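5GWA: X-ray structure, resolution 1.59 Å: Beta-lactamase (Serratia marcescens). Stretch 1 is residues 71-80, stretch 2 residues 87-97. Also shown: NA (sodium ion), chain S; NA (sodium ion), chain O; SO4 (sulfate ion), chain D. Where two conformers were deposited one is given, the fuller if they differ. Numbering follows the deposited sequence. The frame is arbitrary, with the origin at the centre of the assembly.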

ATOM      1  N   LYS A  71     -22.274  -5.747  10.838  1.00 14.42           N
ATOM      2  CA  LYS A  71     -20.944  -6.197  10.399  1.00 14.43           C
ATOM      3  C   LYS A  71     -20.960  -7.058   9.148  1.00 14.10           C
ATOM      4  O   LYS A  71     -21.797  -7.966   9.001  1.00 13.70           O
ATOM      5  CB  LYS A  71     -20.260  -6.995  11.493  1.00 13.32           C
ATOM      6  CG  LYS A  71     -20.087  -6.205  12.785  1.00 16.13           C
ATOM      7  CD  LYS A  71     -19.283  -6.979  13.789  1.00 18.58           C
ATOM      8  CE  LYS A  71     -19.232  -6.241  15.119  1.00 22.61           C
ATOM      9  NZ  LYS A  71     -18.485  -6.978  16.160  1.00 26.63           N
ATOM     10  N   LEU A  72     -20.022  -6.764   8.246  1.00 12.22           N
ATOM     11  CA  LEU A  72     -19.679  -7.620   7.134  1.00 13.01           C
ATOM     12  C   LEU A  72     -18.668  -8.671   7.520  1.00 13.17           C
ATOM     13  O   LEU A  72     -17.765  -8.398   8.322  1.00 14.20           O
ATOM     14  CB  LEU A  72     -19.122  -6.785   5.980  1.00 11.53           C
ATOM     15  CG  LEU A  72     -20.003  -5.684   5.423  1.00 12.78           C
ATOM     16  CD1 LEU A  72     -19.316  -4.896   4.339  1.00 15.10           C
ATOM     17  CD2 LEU A  72     -21.275  -6.287   4.871  1.00 14.05           C
ATOM     18  N   PHE A  73     -18.751  -9.860   6.902  1.00 12.59           N
ATOM     19  CA  PHE A  73     -17.653 -10.799   7.038  1.00 12.45           C
ATOM     20  C   PHE A  73     -16.594 -10.492   6.000  1.00 12.55           C
ATOM     21  O   PHE A  73     -16.850 -10.532   4.813  1.00 15.88           O
ATOM     22  CB  PHE A  73     -18.129 -12.261   6.882  1.00 14.52           C
ATOM     23  CG  PHE A  73     -17.081 -13.273   7.285  1.00 13.07           C
ATOM     24  CD1 PHE A  73     -16.900 -13.587   8.598  1.00 14.10           C
ATOM     25  CD2 PHE A  73     -16.225 -13.814   6.341  1.00 16.41           C
ATOM     26  CE1 PHE A  73     -15.915 -14.488   8.987  1.00 16.17           C
ATOM     27  CE2 PHE A  73     -15.229 -14.708   6.727  1.00 15.13           C
ATOM     28  CZ  PHE A  73     -15.091 -15.037   8.038  1.00 14.68           C
ATOM     29  N   VAL A  74     -15.421 -10.063   6.462  1.00 11.89           N
ATOM     30  CA  VAL A  74     -14.333  -9.706   5.582  1.00 12.62           C
ATOM     31  C   VAL A  74     -13.405 -10.896   5.432  1.00 12.66           C
ATOM     32  O   VAL A  74     -12.750 -11.325   6.392  1.00 12.59           O
ATOM     33  CB  VAL A  74     -13.586  -8.476   6.150  1.00 12.49           C
ATOM     34  CG1 VAL A  74     -12.368  -8.119   5.290  1.00 14.80           C
ATOM     35  CG2 VAL A  74     -14.562  -7.300   6.243  1.00 14.68           C
ATOM     36  N   LYS A  75     -13.484 -11.510   4.259  1.00 14.04           N
ATOM     37  CA  LYS A  75     -12.635 -12.668   3.928  1.00 14.76           C
ATOM     38  C   LYS A  75     -11.183 -12.260   3.842  1.00 15.47           C
ATOM     39  O   LYS A  75     -10.881 -11.149   3.495  1.00 13.57           O
ATOM     40  CB  LYS A  75     -13.042 -13.252   2.563  1.00 19.66           C
ATOM     41  CG  LYS A  75     -14.363 -13.988   2.597  1.00 23.09           C
ATOM     42  CD  LYS A  75     -14.593 -14.772   1.307  1.00 30.61           C
ATOM     43  CE  LYS A  75     -15.038 -13.887   0.165  1.00 37.37           C
ATOM     44  NZ  LYS A  75     -15.677 -14.719  -0.903  1.00 43.08           N
ATOM     45  N   LYS A  76     -10.272 -13.210   4.024  1.00 16.09           N
ATOM     46  CA  LYS A  76      -8.865 -12.914   3.807  1.00 21.60           C
ATOM     47  C   LYS A  76      -8.634 -12.414   2.367  1.00 17.13           C
ATOM     48  O   LYS A  76      -7.865 -11.491   2.139  1.00 18.56           O
ATOM     49  CB  LYS A  76      -8.036 -14.148   4.119  1.00 25.40           C
ATOM     50  CG  LYS A  76      -6.606 -14.090   3.656  1.00 34.88           C
ATOM     51  CD  LYS A  76      -5.671 -13.933   4.843  1.00 40.11           C
ATOM     52  CE  LYS A  76      -4.266 -14.263   4.410  1.00 37.33           C
ATOM     53  NZ  LYS A  76      -4.030 -13.815   2.997  1.00 31.03           N
ATOM     54  N   SER A  77      -9.350 -12.969   1.404  1.00 16.18           N
ATOM     55  CA  SER A  77      -9.167 -12.560   0.021  1.00 17.81           C
ATOM     56  C   SER A  77      -9.727 -11.170  -0.283  1.00 17.27           C
ATOM     57  O   SER A  77      -9.370 -10.605  -1.304  1.00 18.33           O
ATOM     58  CB  SER A  77      -9.773 -13.598  -0.924  1.00 19.51           C
ATOM     59  OG  SER A  77     -11.171 -13.636  -0.773  1.00 24.20           O
ATOM     60  N   ASP A  78     -10.542 -10.624   0.627  1.00 15.90           N
ATOM     61  CA  ASP A  78     -11.047  -9.238   0.529  1.00 15.64           C
ATOM     62  C   ASP A  78      -9.935  -8.277   0.969  1.00 15.43           C
ATOM     63  O   ASP A  78     -10.058  -7.070   0.727  1.00 16.14           O
ATOM     64  CB  ASP A  78     -12.245  -8.965   1.465  1.00 15.30           C
ATOM     65  CG  ASP A  78     -13.548  -9.613   1.019  1.00 19.22           C
ATOM     66  OD1 ASP A  78     -13.778  -9.679  -0.203  1.00 22.99           O
ATOM     67  OD2 ASP A  78     -14.299 -10.104   1.910  1.00 19.24           O
ATOM     68  N   LEU A  79      -8.964  -8.778   1.743  1.00 14.74           N
ATOM     69  CA  LEU A  79      -7.804  -7.973   2.157  1.00 16.41           C
ATOM     70  C   LEU A  79      -6.585  -8.331   1.350  1.00 17.26           C
ATOM     71  O   LEU A  79      -5.732  -9.092   1.804  1.00 22.19           O
ATOM     72  CB  LEU A  79      -7.540  -8.135   3.649  1.00 14.06           C
ATOM     73  CG  LEU A  79      -8.677  -7.723   4.554  1.00 14.70           C
ATOM     74  CD1 LEU A  79      -8.451  -8.026   6.042  1.00 15.10           C
ATOM     75  CD2 LEU A  79      -8.938  -6.221   4.386  1.00 16.08           C
ATOM     76  N   GLN A  80      -6.526  -7.813   0.130  1.00 17.96           N
ATOM     77  CA  GLN A  80      -5.418  -8.102  -0.785  0.50 20.52           C
ATOM     78  C   GLN A  80      -4.142  -7.420  -0.311  1.00 21.12           C
ATOM     79  O   GLN A  80      -4.195  -6.309   0.205  1.00 18.81           O
ATOM     80  CB  GLN A  80      -5.756  -7.629  -2.197  0.50 21.96           C
ATOM     81  CG  GLN A  80      -7.007  -8.273  -2.778  0.50 21.66           C
ATOM     82  CD  GLN A  80      -7.288  -7.819  -4.196  0.50 25.07           C
ATOM     83  OE1 GLN A  80      -7.146  -6.633  -4.538  0.50 24.64           O
ATOM     84  NE2 GLN A  80      -7.700  -8.762  -5.038  0.50 25.22           N
TER
HETATM   85 NA    NA S 318      -5.387 -10.031   5.953  1.00 39.26          NA
HETATM   86 NA    NA O 314     -15.461  -6.235  14.770  1.00 30.22          NA
HETATM   87  S   SO4 D 303      -1.088 -12.218   3.093  0.70 27.12           S
HETATM   88  O1  SO4 D 303      -0.471 -13.551   2.866  0.70 32.00           O
HETATM   89  O2  SO4 D 303      -0.065 -11.299   3.580  0.70 24.70           O
HETATM   90  O3  SO4 D 303      -1.622 -11.788   1.777  0.70 25.65           O
HETATM   91  O4  SO4 D 303      -2.248 -12.316   4.027  0.70 29.91           O
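Stretch 2, residues 87-97: LKDKYPNGNLE

Stretch 1 begins as a β-strand, Lys 71 to Val 74. A short 3-10 segment follows at Lys 76 to Asp 78, closed by hydrogen bonds from Asp 78 N to Lys 75 O (2.9 Å) and from Leu 79 N to Lys 76 O (3.0 Å). Stretch 2 opens with the last part of a helix, Leu 87 to Lys 90. Tyr 91 leaves the helical conformation and starts a type I turn that ends at Gly 94, with Gly 94 N bonded to Tyr 91 O at 2.9 Å. Leu 96 and Glu 97 then begin a strand.

The two strands run antiparallel. Phe 73 faces Glu 97 as a non-hydrogen-bonded pair, CA to CA 4.4 Å. Val 74 and Leu 96 form the hydrogen-bonded pair. Val 74 N donates to Leu 96 O at 2.8 Å, and Leu 96 N donates to Val 74 O at 3.1 Å. Beside the Phe 73 pair, Glu 97 CA makes a CA-H...O contact with Leu 72 O at 3.3 Å. The register continues past the strands, with Lys 75 near Asn 95 and Lys 76 near Gly 94, each pair 4.3 Å between CA atoms. Farther on, Leu 79 lies against the helix, its CA 5.6 Å from Lys 88 CA.

Gly 94 has a positive phi, which favours glycine. A CB here would clash with Lys 76 CA. Asn 95 also has positive phi; its side chain reaches back so that OD1 accepts a hydrogen bond from Lys 76 N at 2.9 Å.

Phe 73 and Glu 97 share one face of the sheet. Leu 96 N lies over a face of the Phe 73 ring, and Glu 97 CG is at its edge, 4.2 Å from Phe 73 CD1. Lys 71 CD also packs on Glu 97 CB at 3.8 Å. On the other face, Val 74 CB meets Leu 96 CD2 at 4.5 Å.

Leu 79 is buried and points toward stretch 2. Its CD2 is 4.1 Å from Leu 87 CB, and its CD1 is 4.3 Å from Tyr 91 CB. Lys 88 NZ donates to Leu 79 O at 2.7 Å. Lys 76 NZ and Lys 88 NZ are 4.1 Å apart, two like charges. The negative charge of a sulfate offsets them: its O4 accepts from Lys 76 NZ at 2.5 Å and from Lys 88 NZ at 3.0 Å.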

ATOM      1  N   LEU A  87      -6.243  -1.636   7.047  1.00 12.24           N
ATOM      2  CA  LEU A  87      -7.048  -2.763   7.544  1.00 12.99           C
ATOM      3  C   LEU A  87      -6.298  -4.058   7.471  1.00 12.22           C
ATOM      4  O   LEU A  87      -6.407  -4.921   8.367  1.00 13.49           O
ATOM      5  CB  LEU A  87      -8.355  -2.961   6.758  1.00 14.23           C
ATOM      6  CG  LEU A  87      -9.435  -1.995   7.127  1.00 15.43           C
ATOM      7  CD1 LEU A  87     -10.528  -2.191   6.106  1.00 14.86           C
ATOM      8  CD2 LEU A  87      -9.962  -2.198   8.546  1.00 13.99           C
ATOM      9  N   LYS A  88      -5.591  -4.289   6.362  1.00 10.62           N
ATOM     10  CA  LYS A  88      -4.879  -5.529   6.205  1.00 11.95           C
ATOM     11  C   LYS A  88      -3.783  -5.642   7.260  1.00 13.24           C
ATOM     12  O   LYS A  88      -3.583  -6.694   7.844  1.00 14.54           O
ATOM     13  CB  LYS A  88      -4.310  -5.661   4.812  1.00 13.07           C
ATOM     14  CG  LYS A  88      -3.545  -6.963   4.640  1.00 15.59           C
ATOM     15  CD  LYS A  88      -3.132  -7.230   3.227  1.00 18.66           C
ATOM     16  CE  LYS A  88      -2.594  -8.658   3.110  1.00 21.57           C
ATOM     17  NZ  LYS A  88      -3.598  -9.726   3.402  1.00 24.74           N
ATOM     18  N   ASP A  89      -3.006  -4.587   7.484  1.00 12.60           N
ATOM     19  CA  ASP A  89      -1.984  -4.712   8.509  1.00 12.69           C
ATOM     20  C   ASP A  89      -2.569  -4.906   9.915  1.00 12.60           C
ATOM     21  O   ASP A  89      -1.928  -5.504  10.780  1.00 15.98           O
ATOM     22  CB  ASP A  89      -1.101  -3.474   8.503  1.00 10.73           C
ATOM     23  CG  ASP A  89       0.204  -3.661   9.262  1.00 10.97           C
ATOM     24  OD1 ASP A  89       0.930  -4.634   9.042  1.00 13.36           O
ATOM     25  OD2 ASP A  89       0.509  -2.756  10.052  1.00 13.78           O
ATOM     26  N   LYS A  90      -3.750  -4.348  10.149  1.00 11.89           N
ATOM     27  CA  LYS A  90      -4.426  -4.520  11.440  1.00 12.95           C
ATOM     28  C   LYS A  90      -4.934  -5.966  11.604  1.00 14.32           C
ATOM     29  O   LYS A  90      -4.862  -6.519  12.709  1.00 15.57           O
ATOM     30  CB  LYS A  90      -5.555  -3.542  11.619  1.00 13.49           C
ATOM     31  CG  LYS A  90      -6.183  -3.566  13.024  1.00 15.27           C
ATOM     32  CD  LYS A  90      -7.207  -2.474  13.172  1.00 18.78           C
ATOM     33  CE  LYS A  90      -7.785  -2.452  14.582  1.00 21.89           C
ATOM     34  NZ  LYS A  90      -6.765  -2.080  15.601  1.00 26.99           N
ATOM     35  N   TYR A  91      -5.404  -6.563  10.505  1.00 10.99           N
ATOM     36  CA  TYR A  91      -6.062  -7.872  10.548  1.00 12.85           C
ATOM     37  C   TYR A  91      -5.454  -8.770   9.506  1.00 12.93           C
ATOM     38  O   TYR A  91      -6.081  -9.115   8.499  1.00 12.26           O
ATOM     39  CB  TYR A  91      -7.551  -7.712  10.276  1.00 12.74           C
ATOM     40  CG  TYR A  91      -8.270  -6.766  11.231  1.00 11.93           C
ATOM     41  CD1 TYR A  91      -8.437  -7.095  12.559  1.00 12.68           C
ATOM     42  CD2 TYR A  91      -8.880  -5.599  10.779  1.00 12.02           C
ATOM     43  CE1 TYR A  91      -9.068  -6.235  13.432  1.00 13.01           C
ATOM     44  CE2 TYR A  91      -9.528  -4.731  11.650  1.00 11.22           C
ATOM     45  CZ  TYR A  91      -9.657  -5.091  12.983  1.00 12.77           C
ATOM     46  OH  TYR A  91     -10.372  -4.316  13.857  1.00 14.56           O
ATOM     47  N   PRO A  92      -4.211  -9.208   9.715  1.00 13.51           N
ATOM     48  CA  PRO A  92      -3.518  -9.927   8.669  1.00 14.32           C
ATOM     49  C   PRO A  92      -4.076 -11.295   8.265  1.00 15.74           C
ATOM     50  O   PRO A  92      -3.951 -11.654   7.097  1.00 19.11           O
ATOM     51  CB  PRO A  92      -2.078 -10.070   9.193  1.00 16.96           C
ATOM     52  CG  PRO A  92      -2.099  -9.546  10.566  1.00 16.75           C
ATOM     53  CD  PRO A  92      -3.346  -8.788  10.816  1.00 14.50           C
ATOM     54  N   ASN A  93      -4.873 -11.901   9.143  1.00 15.88           N
ATOM     55  CA  ASN A  93      -5.536 -13.160   8.840  1.00 17.01           C
ATOM     56  C   ASN A  93      -6.889 -12.942   8.185  1.00 16.27           C
ATOM     57  O   ASN A  93      -7.413 -13.821   7.518  1.00 18.11           O
ATOM     58  CB  ASN A  93      -5.726 -13.983  10.088  1.00 18.42           C
ATOM     59  CG  ASN A  93      -4.528 -14.831  10.381  1.00 23.63           C
ATOM     60  OD1 ASN A  93      -4.300 -15.857   9.720  1.00 29.03           O
ATOM     61  ND2 ASN A  93      -3.667 -14.325  11.224  1.00 25.33           N
ATOM     62  N   GLY A  94      -7.353 -11.704   8.186  1.00 14.21           N
ATOM     63  CA  GLY A  94      -8.718 -11.463   7.801  1.00 13.17           C
ATOM     64  C   GLY A  94      -9.673 -12.488   8.383  1.00 13.36           C
ATOM     65  O   GLY A  94      -9.570 -12.853   9.538  1.00 14.79           O
ATOM     66  N   ASN A  95     -10.668 -12.850   7.581  1.00 13.94           N
ATOM     67  CA  ASN A  95     -11.736 -13.754   8.023  1.00 13.57           C
ATOM     68  C   ASN A  95     -12.329 -13.346   9.361  1.00 13.10           C
ATOM     69  O   ASN A  95     -12.359 -14.089  10.354  1.00 14.37           O
ATOM     70  CB  ASN A  95     -11.208 -15.183   8.056  1.00 13.79           C
ATOM     71  CG  ASN A  95     -10.811 -15.670   6.700  1.00 15.58           C
ATOM     72  OD1 ASN A  95     -11.384 -15.296   5.691  1.00 17.33           O
ATOM     73  ND2 ASN A  95      -9.826 -16.562   6.669  1.00 18.63           N
ATOM     74  N   LEU A  96     -12.881 -12.143   9.378  1.00 12.24           N
ATOM     75  CA  LEU A  96     -13.479 -11.615  10.578  1.00 13.58           C
ATOM     76  C   LEU A  96     -14.617 -10.655  10.273  1.00 12.76           C
ATOM     77  O   LEU A  96     -14.708 -10.142   9.168  1.00 12.60           O
ATOM     78  CB  LEU A  96     -12.438 -10.959  11.477  1.00 16.11           C
ATOM     79  CG  LEU A  96     -12.005  -9.533  11.155  1.00 16.64           C
ATOM     80  CD1 LEU A  96     -11.222  -8.969  12.345  1.00 20.94           C
ATOM     81  CD2 LEU A  96     -11.238  -9.420   9.855  1.00 17.22           C
ATOM     82  N   GLU A  97     -15.475 -10.453  11.273  1.00 15.54           N
ATOM     83  CA  GLU A  97     -16.617  -9.563  11.164  1.00 12.97           C
ATOM     84  C   GLU A  97     -16.156  -8.151  11.480  1.00 11.83           C
ATOM     85  O   GLU A  97     -15.608  -7.945  12.566  1.00 13.09           O
ATOM     86  CB  GLU A  97     -17.660  -9.975  12.190  1.00 15.99           C
ATOM     87  CG  GLU A  97     -18.072 -11.441  12.065  1.00 17.78           C
ATOM     88  CD  GLU A  97     -18.698 -12.006  13.329  1.00 25.54           C
ATOM     89  OE1 GLU A  97     -18.704 -11.344  14.401  1.00 33.82           O
ATOM     90  OE2 GLU A  97     -19.284 -13.093  13.244  1.00 21.73           O
TER